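Local atomic coordinates of conserved domain protein (Bacillus anthracis, PDB entry 3FBQ), a protein that is of unknown function but, consisting mostly of antiparallel beta-sheet, contains two regions assigned to families of the E-set clan, whose members typically have immunoglobulin-like folds. Residues Q182-K186 / G187-E191; V6-I9 / F10-L13; F12-N15 / G16-L20. One frame throughout, in Å; residues are numbered along the deposited sequence.

Contact 1: residues Q182-K186 / G187-E191; sequences QEVSK and GARKE
Val184, Ser185, Ala188 and Arg189 form the joint where strand 175-184 runs into the short helix 186-191, and Ser185 is the N-cap of that helix. Three hydrogen bonds span the joint. In the capping bond, Ser185 OG accepts from Ala188 N at 3.0 Å and almost straight, with 177° at the hydrogen. The hydroxyl gets there because OG lies between the backbone N and the carbonyl carbon (chi1 73°), folded back over the first turn. Arg189 N also donates to Ser185 O, although the position of that oxygen is less certain. The third bond uses a side chain: Arg189 NE reaches back to Val184 O at 3.1 Å. The carbonyl oxygen lies at the guanidinium edge, near its plane, while NE sits above the carbonyl plane, 52° out of it, and so misses the in-plane lone pairs.

The guanidinium has a second grip through NH2, which makes a salt bridge with Asp220 and a weak hydrogen bond to Asn223 OD1. The same Asn223 oxygen accepts from Val184 N, so one amide ties together the strand end and the arginine.

Apolar packing lies beside these bonds. Val184 CG1 meets Ala188 CB at 3.8 Å, and both Val184 and Ala188 also touch Ile162 of strand 162-171. The helix is thereby seated against the end of the sheet.

On the exposed flank, Lys186 and Lys190, one turn apart, lie side by side and point the same way. Their ammonium groups are like charges, with NZ to NZ 4.8 Å, in a setting where solvent can probably screen them. The closest approach between the two side chains is Lys190 NZ to Lys186 CD, 3.5 Å.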
loop_
_atom_site.group_PDB
_atom_site.type_symbol
_atom_site.label_atom_id
_atom_site.label_comp_id
_atom_site.label_asym_id
_atom_site.label_seq_id
_atom_site.Cartn_x
_atom_site.Cartn_y
_atom_site.Cartn_z
ATOM N N GLN A 182 -0.888 23.884 20.335
ATOM C CA GLN A 182 -0.738 23.683 21.762
ATOM C C GLN A 182 0.718 23.854 22.021
ATOM O O GLN A 182 1.538 23.476 21.181
ATOM C CB GLN A 182 -1.199 22.278 22.197
ATOM C CG GLN A 182 -0.630 21.096 21.424
ATOM C CD GLN A 182 -1.178 19.734 21.898
ATOM O OE1 GLN A 182 -0.415 18.821 22.310
ATOM N NE2 GLN A 182 -2.496 19.574 21.812
ATOM N N GLU A 183 1.010 24.477 23.171
ATOM C CA GLU A 183 2.337 24.478 23.812
ATOM C C GLU A 183 2.319 23.854 25.225
ATOM O O GLU A 183 1.366 24.048 25.986
ATOM C CB GLU A 183 2.887 25.882 23.851
ATOM C CG GLU A 183 3.263 26.395 22.485
ATOM C CD GLU A 183 3.356 27.915 22.462
ATOM O OE1 GLU A 183 3.944 28.482 23.415
ATOM O OE2 GLU A 183 2.835 28.548 21.507
ATOM N N VAL A 184 3.362 23.077 25.534
ATOM C CA VAL A 184 3.525 22.368 26.809
ATOM C C VAL A 184 4.898 22.743 27.459
ATOM O O VAL A 184 5.960 22.702 26.798
ATOM C CB VAL A 184 3.452 20.839 26.586
ATOM C CG1 VAL A 184 3.279 20.100 27.894
ATOM C CG2 VAL A 184 2.312 20.497 25.678
ATOM N N SER A 185 4.868 23.105 28.747
ATOM C CA SER A 185 6.069 23.561 29.460
ATOM C C SER A 185 6.922 22.404 29.924
ATOM O O SER A 185 6.418 21.278 30.064
ATOM C CB SER A 185 5.672 24.337 30.708
ATOM O OG SER A 185 5.180 23.418 31.671
ATOM N N LYS A 186 8.196 22.691 30.234
ATOM C CA LYS A 186 9.075 21.678 30.856
ATOM C C LYS A 186 8.422 21.062 32.105
ATOM O O LYS A 186 8.425 19.844 32.241
ATOM C CB LYS A 186 10.528 22.164 31.081
ATOM C CG LYS A 186 10.732 23.252 32.145
ATOM C CD LYS A 186 11.099 22.685 33.569
ATOM C CE LYS A 186 10.803 23.682 34.721
ATOM N NZ LYS A 186 12.056 24.021 35.474
ATOM N N GLY A 187 7.813 21.874 32.976
ATOM C CA GLY A 187 7.023 21.343 34.085
ATOM C C GLY A 187 6.075 20.246 33.614
ATOM O O GLY A 187 6.260 19.060 33.935
ATOM N N ALA A 188 5.099 20.647 32.789
ATOM C CA ALA A 188 3.993 19.803 32.360
ATOM C C ALA A 188 4.416 18.566 31.538
ATOM O O ALA A 188 3.883 17.448 31.746
ATOM C CB ALA A 188 3.038 20.625 31.612
ATOM N N ARG A 189 5.371 18.753 30.623
ATOM C CA ARG A 189 5.836 17.628 29.773
ATOM C C ARG A 189 6.230 16.449 30.644
ATOM O O ARG A 189 6.095 15.277 30.243
ATOM C CB ARG A 189 7.056 17.993 28.917
ATOM C CG ARG A 189 6.906 19.222 28.089
ATOM C CD ARG A 189 7.927 19.242 27.010
ATOM N NE ARG A 189 7.471 20.135 25.973
ATOM C CZ ARG A 189 7.859 20.112 24.705
ATOM N NH1 ARG A 189 8.746 19.217 24.271
ATOM N NH2 ARG A 189 7.332 20.992 23.857
ATOM N N LYS A 190 6.700 16.789 31.845
ATOM C CA LYS A 190 7.330 15.826 32.701
ATOM C C LYS A 190 6.326 14.916 33.360
ATOM O O LYS A 190 6.602 13.727 33.547
ATOM C CB LYS A 190 8.240 16.512 33.707
ATOM C CG LYS A 190 9.548 16.972 33.063
ATOM C CD LYS A 190 10.731 16.963 34.058
ATOM C CE LYS A 190 10.616 18.025 35.152
ATOM N NZ LYS A 190 10.947 19.378 34.636
ATOM N N GLU A 191 5.148 15.437 33.684
ATOM C CA GLU A 191 4.165 14.547 34.307
ATOM C C GLU A 191 3.145 13.928 33.346
ATOM O O GLU A 191 2.184 13.288 33.787
ATOM C CB GLU A 191 3.500 15.165 35.550
ATOM C CG GLU A 191 2.651 16.397 35.309
ATOM C CD GLU A 191 1.636 16.670 36.454
ATOM O OE1 GLU A 191 0.673 15.875 36.627
ATOM O OE2 GLU A 191 1.792 17.691 37.167
#

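Contact 2: residues V6-I9 / F10-L13; sequences VGDI and FRFL
Asp8 grips the start of helix 9-12 through its carboxylate: OD1 accepts from Arg11 N at 2.8 Å, nearly straight, with 173° at the hydrogen. The N-H comes from above the carboxylate plane, 46° out of it. CG anti to the backbone N (chi1 163°) swings the group over the first turn. The other oxygen, OD2, faces the arginine side chain and forms a salt bridge with Arg11 NE at 3.4 Å. It lies well out of the guanidinium plane, so the attraction is between charges, and the N-H of NE goes instead to Glu22 O.

At the other flank Val6 comes over the Phe12 ring. CG1 stands over one face in a CH-pi contact, 4.2 Å from the centroid and offset toward the rim, while CG2 touches Phe12 CB at 3.7 Å.

Further out, the backbone sets these groups in place. Phe12 N donates to Asp8 O at 3.0 Å and Leu13 N to Ile9 O at 2.9 Å, closing the single turn. Ile9 packs onto Val99 and Leu13 onto Met101 of strand 97-106; Phe10 packs on Met101, Thr57 and the ring of Tyr24. The whole is a short helix laid against a beta-sheet, its first turn closed by the classic aspartate N-cap.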
loop_
_atom_site.group_PDB
_atom_site.type_symbol
_atom_site.label_atom_id
_atom_site.label_comp_id
_atom_site.label_asym_id
_atom_site.label_seq_id
_atom_site.Cartn_x
_atom_site.Cartn_y
_atom_site.Cartn_z
ATOM N N VAL A 6 -26.535 6.166 -3.218
ATOM C CA VAL A 6 -27.109 7.112 -2.252
ATOM C C VAL A 6 -26.919 8.457 -2.884
ATOM O O VAL A 6 -25.890 8.705 -3.539
ATOM C CB VAL A 6 -26.532 7.040 -0.832
ATOM C CG1 VAL A 6 -26.053 5.618 -0.492
ATOM C CG2 VAL A 6 -25.467 8.114 -0.585
ATOM N N GLY A 7 -27.924 9.301 -2.731
ATOM C CA GLY A 7 -27.987 10.542 -3.433
ATOM C C GLY A 7 -26.967 11.564 -3.019
ATOM O O GLY A 7 -26.414 12.268 -3.858
ATOM N N ASP A 8 -26.725 11.692 -1.723
ATOM C CA ASP A 8 -25.743 12.654 -1.244
ATOM C C ASP A 8 -24.758 11.891 -0.309
ATOM O O ASP A 8 -25.069 11.634 0.881
ATOM C CB ASP A 8 -26.473 13.849 -0.596
ATOM C CG ASP A 8 -25.573 14.693 0.286
ATOM O OD1 ASP A 8 -24.477 14.228 0.678
ATOM O OD2 ASP A 8 -25.939 15.839 0.630
ATOM N N ILE A 9 -23.578 11.519 -0.823
ATOM C CA ILE A 9 -22.784 10.668 0.021
ATOM C C ILE A 9 -22.277 11.424 1.283
ATOM O O ILE A 9 -22.187 10.839 2.389
ATOM C CB ILE A 9 -21.794 9.656 -0.617
ATOM C CG1 ILE A 9 -20.427 9.930 -0.097
ATOM C CG2 ILE A 9 -21.913 9.305 -2.179
ATOM C CD1 ILE A 9 -20.100 8.965 1.106
ATOM N N PHE A 10 -22.030 12.728 1.147
ATOM C CA PHE A 10 -21.527 13.507 2.264
ATOM C C PHE A 10 -22.436 13.461 3.494
ATOM O O PHE A 10 -21.930 13.342 4.594
ATOM C CB PHE A 10 -21.400 14.973 1.876
ATOM C CG PHE A 10 -20.276 15.294 0.897
ATOM C CD1 PHE A 10 -18.967 15.437 1.338
ATOM C CD2 PHE A 10 -20.569 15.573 -0.451
ATOM C CE1 PHE A 10 -17.972 15.799 0.442
ATOM C CE2 PHE A 10 -19.570 15.912 -1.323
ATOM C CZ PHE A 10 -18.268 16.018 -0.873
ATOM N N ARG A 11 -23.751 13.656 3.310
ATOM C CA ARG A 11 -24.713 13.569 4.390
ATOM C C ARG A 11 -24.885 12.094 4.782
ATOM O O ARG A 11 -25.042 11.797 5.949
ATOM C CB ARG A 11 -26.084 14.133 3.974
ATOM C CG ARG A 11 -26.303 15.671 4.054
ATOM C CD ARG A 11 -27.671 16.065 3.367
ATOM N NE ARG A 11 -27.716 17.493 2.972
ATOM C CZ ARG A 11 -28.786 18.198 2.565
ATOM N NH1 ARG A 11 -30.008 17.638 2.406
ATOM N NH2 ARG A 11 -28.614 19.496 2.315
ATOM N N PHE A 12 -24.828 11.164 3.825
ATOM C CA PHE A 12 -25.044 9.807 4.198
ATOM C C PHE A 12 -23.989 9.371 5.185
ATOM O O PHE A 12 -24.210 8.544 6.039
ATOM C CB PHE A 12 -25.083 8.869 3.008
ATOM C CG PHE A 12 -25.491 7.455 3.381
ATOM C CD1 PHE A 12 -26.703 7.224 4.051
ATOM C CD2 PHE A 12 -24.654 6.342 3.053
ATOM C CE1 PHE A 12 -27.085 5.877 4.369
ATOM C CE2 PHE A 12 -25.009 5.051 3.364
ATOM C CZ PHE A 12 -26.211 4.781 4.033
ATOM N N LEU A 13 -22.832 9.964 5.066
ATOM C CA LEU A 13 -21.699 9.604 5.875
ATOM C C LEU A 13 -21.513 10.375 7.163
ATOM O O LEU A 13 -20.558 10.114 7.913
ATOM C CB LEU A 13 -20.464 9.753 5.014
ATOM C CG LEU A 13 -20.285 8.522 4.128
ATOM C CD1 LEU A 13 -18.935 8.628 3.487
ATOM C CD2 LEU A 13 -20.377 7.195 4.893
#

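Contact 3: residues F12-N15 / G16-L20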
loop_
_atom_site.group_PDB
_atom_site.type_symbol
_atom_site.label_atom_id
_atom_site.label_comp_id
_atom_site.label_asym_id
_atom_site.label_seq_id
_atom_site.Cartn_x
_atom_site.Cartn_y
_atom_site.Cartn_z
ATOM N N PHE A 12 -24.828 11.164 3.825
ATOM C CA PHE A 12 -25.044 9.807 4.198
ATOM C C PHE A 12 -23.989 9.371 5.185
ATOM O O PHE A 12 -24.210 8.544 6.039
ATOM C CB PHE A 12 -25.083 8.869 3.008
ATOM C CG PHE A 12 -25.491 7.455 3.381
ATOM C CD1 PHE A 12 -26.703 7.224 4.051
ATOM C CD2 PHE A 12 -24.654 6.342 3.053
ATOM C CE1 PHE A 12 -27.085 5.877 4.369
ATOM C CE2 PHE A 12 -25.009 5.051 3.364
ATOM C CZ PHE A 12 -26.211 4.781 4.033
ATOM N N LEU A 13 -22.832 9.964 5.066
ATOM C CA LEU A 13 -21.699 9.604 5.875
ATOM C C LEU A 13 -21.513 10.375 7.163
ATOM O O LEU A 13 -20.558 10.114 7.913
ATOM C CB LEU A 13 -20.464 9.753 5.014
ATOM C CG LEU A 13 -20.285 8.522 4.128
ATOM C CD1 LEU A 13 -18.935 8.628 3.487
ATOM C CD2 LEU A 13 -20.377 7.195 4.893
ATOM N N ASP A 14 -22.417 11.311 7.438
ATOM C CA ASP A 14 -22.194 12.270 8.480
ATOM C C ASP A 14 -23.075 11.947 9.717
ATOM O O ASP A 14 -24.191 12.460 9.842
ATOM C CB ASP A 14 -22.462 13.629 7.861
ATOM C CG ASP A 14 -22.070 14.801 8.758
ATOM O OD1 ASP A 14 -21.277 14.628 9.700
ATOM O OD2 ASP A 14 -22.569 15.916 8.511
ATOM N N ASN A 15 -22.542 11.133 10.635
ATOM C CA ASN A 15 -23.283 10.366 11.720
ATOM C C ASN A 15 -22.583 10.438 13.110
ATOM O O ASN A 15 -21.396 10.699 13.136
ATOM C CB ASN A 15 -23.347 8.845 11.330
ATOM C CG ASN A 15 -23.729 8.597 9.827
ATOM O OD1 ASN A 15 -22.910 8.084 9.007
ATOM N ND2 ASN A 15 -24.978 8.978 9.467
ATOM N N GLY A 16 -23.245 10.277 14.274
ATOM C CA GLY A 16 -24.640 10.665 14.600
ATOM C C GLY A 16 -24.663 12.064 15.261
ATOM O O GLY A 16 -25.730 12.721 15.328
ATOM N N ARG A 17 -23.501 12.523 15.783
ATOM C CA ARG A 17 -23.188 13.998 15.835
ATOM C C ARG A 17 -22.921 14.423 14.372
ATOM O O ARG A 17 -22.102 13.796 13.668
ATOM C CB ARG A 17 -22.017 14.379 16.792
ATOM C CG ARG A 17 -21.562 15.917 16.814
ATOM C CD ARG A 17 -20.303 16.245 15.870
ATOM N NE ARG A 17 -19.149 17.000 16.453
ATOM C CZ ARG A 17 -19.137 17.805 17.545
ATOM N NH1 ARG A 17 -20.252 18.071 18.285
ATOM N NH2 ARG A 17 -17.969 18.377 17.889
ATOM N N THR A 18 -23.618 15.492 13.970
ATOM C CA THR A 18 -24.056 15.746 12.595
ATOM C C THR A 18 -24.082 17.280 12.306
ATOM O O THR A 18 -24.306 18.101 13.245
ATOM C CB THR A 18 -25.487 15.078 12.351
ATOM O OG1 THR A 18 -25.493 14.292 11.135
ATOM C CG2 THR A 18 -26.668 16.131 12.404
ATOM N N GLY A 19 -23.846 17.644 11.027
ATOM C CA GLY A 19 -23.869 19.028 10.564
ATOM C C GLY A 19 -22.777 19.421 9.557
ATOM O O GLY A 19 -23.078 20.113 8.577
ATOM N N LEU A 20 -21.529 18.993 9.777
ATOM C CA LEU A 20 -20.430 19.530 8.998
ATOM C C LEU A 20 -20.655 19.404 7.483
ATOM O O LEU A 20 -20.566 20.422 6.734
ATOM C CB LEU A 20 -19.091 18.931 9.409
ATOM C CG LEU A 20 -17.779 19.729 9.158
ATOM C CD1 LEU A 20 -16.680 18.836 8.685
ATOM C CD2 LEU A 20 -17.842 20.892 8.188
#
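Asp14 and Thr18 lace together the irregular loop that links helix 9-12 to helix 24-27, a bend held by side chains reaching backbone atoms. The two side chains slant across each other, and each makes its bond to the main chain of the other limb. The threonine hydroxyl donates to the backbone oxygen of Asp14, approaching from above the carbonyl plane, 36° out of it. Thr18 OG1 stays 4.2 Å from Asp14 CG, so the hydroxyl makes no bond to the carboxylate, which is carried past it toward the residues that follow.

On the carboxylate it is OD2 that carries the contact. With CG anti to the backbone N (chi1 -171°), OD2 is brought up to the peptide groups after Thr18. It accepts a weak hydrogen bond from Gly19 N at 3.3 Å, with 157° at the hydrogen, and its stronger partner is Tyr21 N, just past the loop segment. Two N-H groups converging on one oxygen would be expected to favour the ionised carboxylate.

Between the two limbs the chain reverses at Asn15 and Gly16, whose peptide bond is modelled as cis, a feature to treat cautiously at this resolution. CB of Asn15 points away from the returning limb. Gly19 has a positive phi, at which its lack of a CB avoids crowding against the carbonyl of Thr18.

Outside partners hold the loop at two points. Leu13 O accepts from Lys89 NZ on strand 84-92, and Thr18 O is hydrogen-bonded to Ser210 OG on strand 208-218, in the other sheet-bearing half of the chain. Thr18 therefore works in two directions, its carbonyl tied outward to that strand and its hydroxyl tied back across the bend, with OG1 2.6 Å from Asp14 O.

In the fold
From the N terminus the chain first meets contact 2, where residues 6-13 wind into helix 9-12 on the sheet containing strands 53-62, 84-92 and 97-106. Contact 3 begins on the stretch where contact 2 ends, sharing Phe12 and Leu13, and closes the loop leading toward helix 24-27; the centres of the two are about 10 Å apart. Thr18 of this loop also reaches strand 208-218 of the large C-terminal sheet. Contact 1 follows both in series, turning strand 175-184 of that sheet into helix 186-191. It lies on the opposite side of the chain's centre, about 42 Å from contact 2 between centres. None nests in or crosses another.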